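Local coordinates for PilO protein (PDB 5UVR) that forms, with its partner PilN, the foundation of the inner-membrane PilM/PilN/PilO/PilP complex needed to assemble functional type IV pili and for twitching motility, at residues A[32-37]-A[91-96]; A[41-46]-A[80-85]. All blocks are in the same frame, centred on the assembly; numbering follows the deposited sequence.

Interaction 1: residues A[32-37]-A[91-96]; sequences FYIELP and RYNDKG
Arg91 lays its guanidinium over the branched side chain of Ile34, the two crossing obliquely. CG1 of Ile34 sits 3.8 Å above the guanidinium plane, offset toward its rim, and CG2 of Ile34 meets NH2 of Arg91 at 3.8 Å. An arginine suits this place because its long aliphatic shaft and flat head can cover a hydrophobic residue while the charge reaches onward: NH2 forms a salt bridge with Glu27. CG of Arg91 stands between the backbone N and the carbonyl carbon (chi1 61°), where CD1 of Leu36 approaches it at 4.1 Å, the two side chains crossing at about a right angle. Beneath these groups runs a short antiparallel pairing, one end of the long strand 33-44 against the last strand of this core domain with its modified ferredoxin fold. Ile34 and Arg91 are a hydrogen-bonded pair: Ile34 N donates to Arg91 O at 2.8 Å, and Arg91 N returns a bond to Ile34 O. Past Tyr92 the pairing frays, and Asn93 N reaches Phe32 O only weakly, at 3.5 Å. Asn93 turns CB toward CD1 of Ile34, 3.8 Å away, while its amide ties together the turn that follows. OD1 accepts from Lys95 N in an Asx turn, the donor lying above the carbonyl plane; ND2 gives bonds to Gly96 O and to Gln30 O.

Interaction 2: residues A[41-46]-A[80-85]; sequences SVVGGY and KLRMSI
The ring of Tyr46 receives the CD2 methyl of Leu81 over its centre, 3.5 Å above the plane, in a CH-pi contact only 13° off the ring normal. Tyr46 is exposed and marks the outer end of a tightly packed face, on which Leu81, Val42 and Met83 are buried. Val42 and Met83 run alongside each other in the same direction, with CG1 of Val42 3.8 Å from CE of Met83; a bend at chi3 (80°) carries CE to the valine. Helix 46-57 covers this face through Leu49 and Val53, so large apolar residues fit it. The backbones form antiparallel pairs within the sheet of a modified ferredoxin fold. Val42 with Met83 and Gly44 with Leu81 each exchange two hydrogen bonds, among them Leu81 N to Gly44 O at 2.8 Å. Gly44 is nearly fully extended (phi 179°), which glycine reaches more easily than residues with a CB; Gly45 follows at the N-cap of the helix. The other face is more polar and more open at Ser41, Ser84 and Arg82, though Val43 is buried within it. Ser41 OG and Ser84 OG share a hydrogen bond of 3.0 Å across a non-hydrogen-bonded pair, where small side chains can meet directly. Arg82 NE makes a salt bridge with Glu20. Lys80, exposed, lays its CB against the backbone of Gly44, 3.6 Å from Gly44 O.

Strand 33-44 carries both contacts, one near each end: interaction 1 uses its beginning and interaction 2 its last residues, with centres about 30 Å apart and the middle of the chain between them. Their partners, strands 90-92 and 81-86, follow each other in the chain, so the same long strand pairs antiparallel with two successive strands of one sheet. The residues of interaction 2 fall between the two segments of interaction 1 in the sequence. The centre of interaction 1, a surface contact, lies about 19 Å from the centre of the chain, that of interaction 2 about 12 Å; the latter is partly buried, with helix 46-57 packed on one of its faces. The contacts meet only through the continuity of the chain.

Interaction 1: residues A[32-37]-A[91-96]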
loop_
_atom_site.group_PDB
_atom_site.type_symbol
_atom_site.label_atom_id
_atom_site.label_comp_id
_atom_site.label_asym_id
_atom_site.label_seq_id
_atom_site.Cartn_x
_atom_site.Cartn_y
_atom_site.Cartn_z
ATOM N N PHE A 32 -10.058 13.901 -14.078
ATOM C CA PHE A 32 -11.250 13.144 -13.706
ATOM C C PHE A 32 -11.268 12.694 -12.254
ATOM O O PHE A 32 -12.329 12.300 -11.763
ATOM C CB PHE A 32 -11.398 11.897 -14.592
ATOM C CG PHE A 32 -11.369 12.183 -16.060
ATOM C CD1 PHE A 32 -12.311 13.014 -16.640
ATOM C CD2 PHE A 32 -10.415 11.601 -16.865
ATOM C CE1 PHE A 32 -12.297 13.262 -17.999
ATOM C CE2 PHE A 32 -10.391 11.847 -18.231
ATOM C CZ PHE A 32 -11.338 12.686 -18.796
ATOM N N TYR A 33 -10.140 12.741 -11.554
ATOM C CA TYR A 33 -10.129 12.264 -10.178
ATOM C C TYR A 33 -8.915 12.838 -9.470
ATOM O O TYR A 33 -7.970 13.310 -10.105
ATOM C CB TYR A 33 -10.111 10.727 -10.107
ATOM C CG TYR A 33 -9.176 10.086 -11.104
ATOM C CD1 TYR A 33 -7.813 10.042 -10.868
ATOM C CD2 TYR A 33 -9.653 9.556 -12.302
ATOM C CE1 TYR A 33 -6.951 9.485 -11.779
ATOM C CE2 TYR A 33 -8.792 8.991 -13.219
ATOM C CZ TYR A 33 -7.438 8.955 -12.943
ATOM O OH TYR A 33 -6.557 8.395 -13.835
ATOM N N ILE A 34 -8.950 12.752 -8.144
ATOM C CA ILE A 34 -7.834 13.098 -7.272
ATOM C C ILE A 34 -7.249 11.797 -6.729
ATOM O O ILE A 34 -7.986 10.968 -6.183
ATOM C CB ILE A 34 -8.295 14.004 -6.119
ATOM C CG1 ILE A 34 -9.185 15.140 -6.643
ATOM C CG2 ILE A 34 -7.088 14.523 -5.328
ATOM C CD1 ILE A 34 -8.505 16.022 -7.631
ATOM N N GLU A 35 -5.936 11.628 -6.868
ATOM C CA GLU A 35 -5.238 10.450 -6.347
ATOM C C GLU A 35 -4.726 10.729 -4.937
ATOM O O GLU A 35 -4.199 11.807 -4.666
ATOM C CB GLU A 35 -4.040 10.075 -7.224
ATOM C CG GLU A 35 -4.314 10.009 -8.712
ATOM C CD GLU A 35 -3.055 9.713 -9.507
ATOM O OE1 GLU A 35 -1.969 9.607 -8.892
ATOM O OE2 GLU A 35 -3.147 9.582 -10.750
ATOM N N LEU A 36 -4.844 9.735 -4.056
ATOM C CA LEU A 36 -4.330 9.802 -2.685
ATOM C C LEU A 36 -3.304 8.684 -2.533
ATOM O O LEU A 36 -3.673 7.538 -2.240
ATOM C CB LEU A 36 -5.463 9.663 -1.670
ATOM C CG LEU A 36 -6.662 10.649 -1.630
ATOM C CD1 LEU A 36 -7.511 10.810 -2.942
ATOM C CD2 LEU A 36 -7.579 10.258 -0.475
ATOM N N PRO A 37 -2.019 8.960 -2.743
ATOM C CA PRO A 37 -1.012 7.892 -2.729
ATOM C C PRO A 37 -0.409 7.656 -1.355
ATOM O O PRO A 37 -0.205 8.577 -0.569
ATOM C CB PRO A 37 0.068 8.421 -3.684
ATOM C CG PRO A 37 -0.364 9.836 -4.074
ATOM C CD PRO A 37 -1.429 10.249 -3.123
ATOM N N ARG A 91 -10.740 9.870 -5.483
ATOM C CA ARG A 91 -12.044 10.505 -5.318
ATOM C C ARG A 91 -12.313 11.377 -6.532
ATOM O O ARG A 91 -11.399 11.751 -7.269
ATOM C CB ARG A 91 -12.131 11.333 -4.029
ATOM C CG ARG A 91 -11.139 12.467 -3.973
ATOM C CD ARG A 91 -11.113 13.087 -2.579
ATOM N NE ARG A 91 -10.107 14.138 -2.464
ATOM C CZ ARG A 91 -10.263 15.380 -2.918
ATOM N NH1 ARG A 91 -11.390 15.746 -3.538
ATOM N NH2 ARG A 91 -9.285 16.261 -2.760
ATOM N N TYR A 92 -13.584 11.704 -6.737
ATOM C CA TYR A 92 -13.943 12.415 -7.956
ATOM C C TYR A 92 -13.407 13.841 -7.924
ATOM O O TYR A 92 -13.205 14.435 -6.860
ATOM C CB TYR A 92 -15.458 12.418 -8.158
ATOM C CG TYR A 92 -16.242 13.162 -7.109
ATOM C CD1 TYR A 92 -16.407 14.540 -7.181
ATOM C CD2 TYR A 92 -16.835 12.486 -6.051
ATOM C CE1 TYR A 92 -17.126 15.223 -6.227
ATOM C CE2 TYR A 92 -17.559 13.163 -5.092
ATOM C CZ TYR A 92 -17.702 14.531 -5.185
ATOM O OH TYR A 92 -18.419 15.213 -4.231
ATOM N N ASN A 93 -13.158 14.375 -9.110
ATOM C CA ASN A 93 -12.804 15.776 -9.288
ATOM C C ASN A 93 -13.952 16.446 -10.036
ATOM O O ASN A 93 -14.167 16.178 -11.224
ATOM C CB ASN A 93 -11.490 15.910 -10.054
ATOM C CG ASN A 93 -11.042 17.363 -10.199
ATOM O OD1 ASN A 93 -11.611 18.257 -9.575
ATOM N ND2 ASN A 93 -10.009 17.594 -10.997
ATOM N N ASP A 94 -14.695 17.309 -9.346
ATOM C CA ASP A 94 -15.745 18.093 -9.993
ATOM C C ASP A 94 -15.354 19.555 -10.174
ATOM O O ASP A 94 -16.210 20.377 -10.536
ATOM C CB ASP A 94 -17.050 17.986 -9.199
ATOM C CG ASP A 94 -16.891 18.431 -7.758
ATOM O OD1 ASP A 94 -15.734 18.536 -7.295
ATOM O OD2 ASP A 94 -17.918 18.659 -7.081
ATOM N N LYS A 95 -14.081 19.896 -9.954
ATOM C CA LYS A 95 -13.636 21.288 -9.916
ATOM C C LYS A 95 -12.609 21.617 -10.993
ATOM O O LYS A 95 -11.999 22.694 -10.940
ATOM C CB LYS A 95 -13.042 21.631 -8.541
ATOM C CG LYS A 95 -13.913 21.292 -7.339
ATOM C CD LYS A 95 -15.196 22.106 -7.307
ATOM C CE LYS A 95 -15.995 21.791 -6.046
ATOM N NZ LYS A 95 -17.283 22.533 -5.978
ATOM N N GLY A 96 -12.378 20.724 -11.952
ATOM C CA GLY A 96 -11.365 21.036 -12.943
ATOM C C GLY A 96 -9.958 21.093 -12.350
ATOM O O GLY A 96 -9.659 20.511 -11.296
#

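Interaction 2: residues A[41-46]-A[80-85]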
loop_
_atom_site.group_PDB
_atom_site.type_symbol
_atom_site.label_atom_id
_atom_site.label_comp_id
_atom_site.label_asym_id
_atom_site.label_seq_id
_atom_site.Cartn_x
_atom_site.Cartn_y
_atom_site.Cartn_z
ATOM N N SER A 41 6.859 0.501 2.907
ATOM C CA SER A 41 7.938 -0.473 2.928
ATOM C C SER A 41 7.673 -1.420 4.082
ATOM O O SER A 41 7.417 -0.976 5.204
ATOM C CB SER A 41 9.303 0.193 3.106
ATOM O OG SER A 41 9.706 0.859 1.924
ATOM N N VAL A 42 7.718 -2.717 3.818
ATOM C CA VAL A 42 7.348 -3.680 4.843
ATOM C C VAL A 42 8.203 -4.927 4.671
ATOM O O VAL A 42 8.629 -5.256 3.559
ATOM C CB VAL A 42 5.831 -3.954 4.776
ATOM C CG1 VAL A 42 5.443 -4.478 3.399
ATOM C CG2 VAL A 42 5.394 -4.885 5.867
ATOM N N VAL A 43 8.500 -5.592 5.787
ATOM C CA VAL A 43 9.406 -6.738 5.826
ATOM C C VAL A 43 8.661 -7.963 6.338
ATOM O O VAL A 43 7.930 -7.884 7.331
ATOM C CB VAL A 43 10.640 -6.447 6.702
ATOM C CG1 VAL A 43 11.436 -7.724 6.948
ATOM C CG2 VAL A 43 11.517 -5.403 6.052
ATOM N N GLY A 44 8.864 -9.100 5.674
ATOM C CA GLY A 44 8.228 -10.336 6.098
ATOM C C GLY A 44 8.600 -11.465 5.157
ATOM O O GLY A 44 9.368 -11.286 4.209
ATOM N N GLY A 45 8.041 -12.641 5.438
ATOM C CA GLY A 45 8.172 -13.761 4.528
ATOM C C GLY A 45 7.234 -13.639 3.338
ATOM O O GLY A 45 6.276 -12.853 3.331
ATOM N N TYR A 46 7.507 -14.437 2.306
ATOM C CA TYR A 46 6.657 -14.408 1.109
ATOM C C TYR A 46 5.187 -14.611 1.440
ATOM O O TYR A 46 4.317 -13.919 0.892
ATOM C CB TYR A 46 7.092 -15.485 0.117
ATOM C CG TYR A 46 8.389 -15.214 -0.591
ATOM C CD1 TYR A 46 8.465 -14.273 -1.612
ATOM C CD2 TYR A 46 9.535 -15.926 -0.264
ATOM C CE1 TYR A 46 9.668 -14.034 -2.263
ATOM C CE2 TYR A 46 10.725 -15.696 -0.908
ATOM C CZ TYR A 46 10.787 -14.758 -1.903
ATOM O OH TYR A 46 11.987 -14.537 -2.535
ATOM N N LYS A 80 13.934 -13.081 5.408
ATOM C CA LYS A 80 12.762 -12.288 5.071
ATOM C C LYS A 80 13.069 -11.296 3.952
ATOM O O LYS A 80 14.226 -11.008 3.624
ATOM C CB LYS A 80 12.239 -11.558 6.309
ATOM C CG LYS A 80 11.655 -12.503 7.354
ATOM C CD LYS A 80 10.976 -11.755 8.488
ATOM C CE LYS A 80 11.976 -10.963 9.321
ATOM N NZ LYS A 80 11.311 -10.250 10.452
ATOM N N LEU A 81 11.995 -10.766 3.367
ATOM C CA LEU A 81 12.056 -9.893 2.208
ATOM C C LEU A 81 11.605 -8.496 2.598
ATOM O O LEU A 81 10.771 -8.328 3.491
ATOM C CB LEU A 81 11.157 -10.406 1.073
ATOM C CG LEU A 81 11.364 -11.781 0.423
ATOM C CD1 LEU A 81 12.767 -11.914 -0.135
ATOM C CD2 LEU A 81 11.042 -12.942 1.371
ATOM N N ARG A 82 12.155 -7.498 1.916
ATOM C CA ARG A 82 11.668 -6.130 2.020
ATOM C C ARG A 82 10.842 -5.820 0.780
ATOM O O ARG A 82 11.366 -5.839 -0.341
ATOM C CB ARG A 82 12.818 -5.136 2.174
ATOM C CG ARG A 82 12.369 -3.672 2.119
ATOM C CD ARG A 82 13.511 -2.741 2.474
ATOM N NE ARG A 82 13.972 -2.980 3.836
ATOM C CZ ARG A 82 15.130 -3.557 4.160
ATOM N NH1 ARG A 82 15.968 -3.952 3.210
ATOM N NH2 ARG A 82 15.452 -3.730 5.435
ATOM N N MET A 83 9.561 -5.547 0.983
ATOM C CA MET A 83 8.636 -5.202 -0.092
ATOM C C MET A 83 8.302 -3.716 -0.037
ATOM O O MET A 83 7.904 -3.209 1.015
ATOM C CB MET A 83 7.351 -6.022 0.007
ATOM C CG MET A 83 6.400 -5.777 -1.159
ATOM S SD MET A 83 4.889 -6.745 -1.043
ATOM C CE MET A 83 3.976 -5.746 0.127
ATOM N N SER A 84 8.464 -3.026 -1.166
ATOM C CA SER A 84 8.052 -1.634 -1.317
ATOM C C SER A 84 6.930 -1.564 -2.340
ATOM O O SER A 84 7.000 -2.213 -3.385
ATOM C CB SER A 84 9.208 -0.741 -1.784
ATOM O OG SER A 84 10.125 -0.493 -0.737
ATOM N N ILE A 85 5.903 -0.771 -2.045
ATOM C CA ILE A 85 4.766 -0.662 -2.950
ATOM C C ILE A 85 4.124 0.706 -2.759
ATOM O O ILE A 85 4.126 1.268 -1.661
ATOM C CB ILE A 85 3.778 -1.831 -2.712
ATOM C CG1 ILE A 85 2.805 -1.987 -3.877
ATOM C CG2 ILE A 85 3.002 -1.650 -1.437
ATOM C CD1 ILE A 85 2.140 -3.337 -3.875
#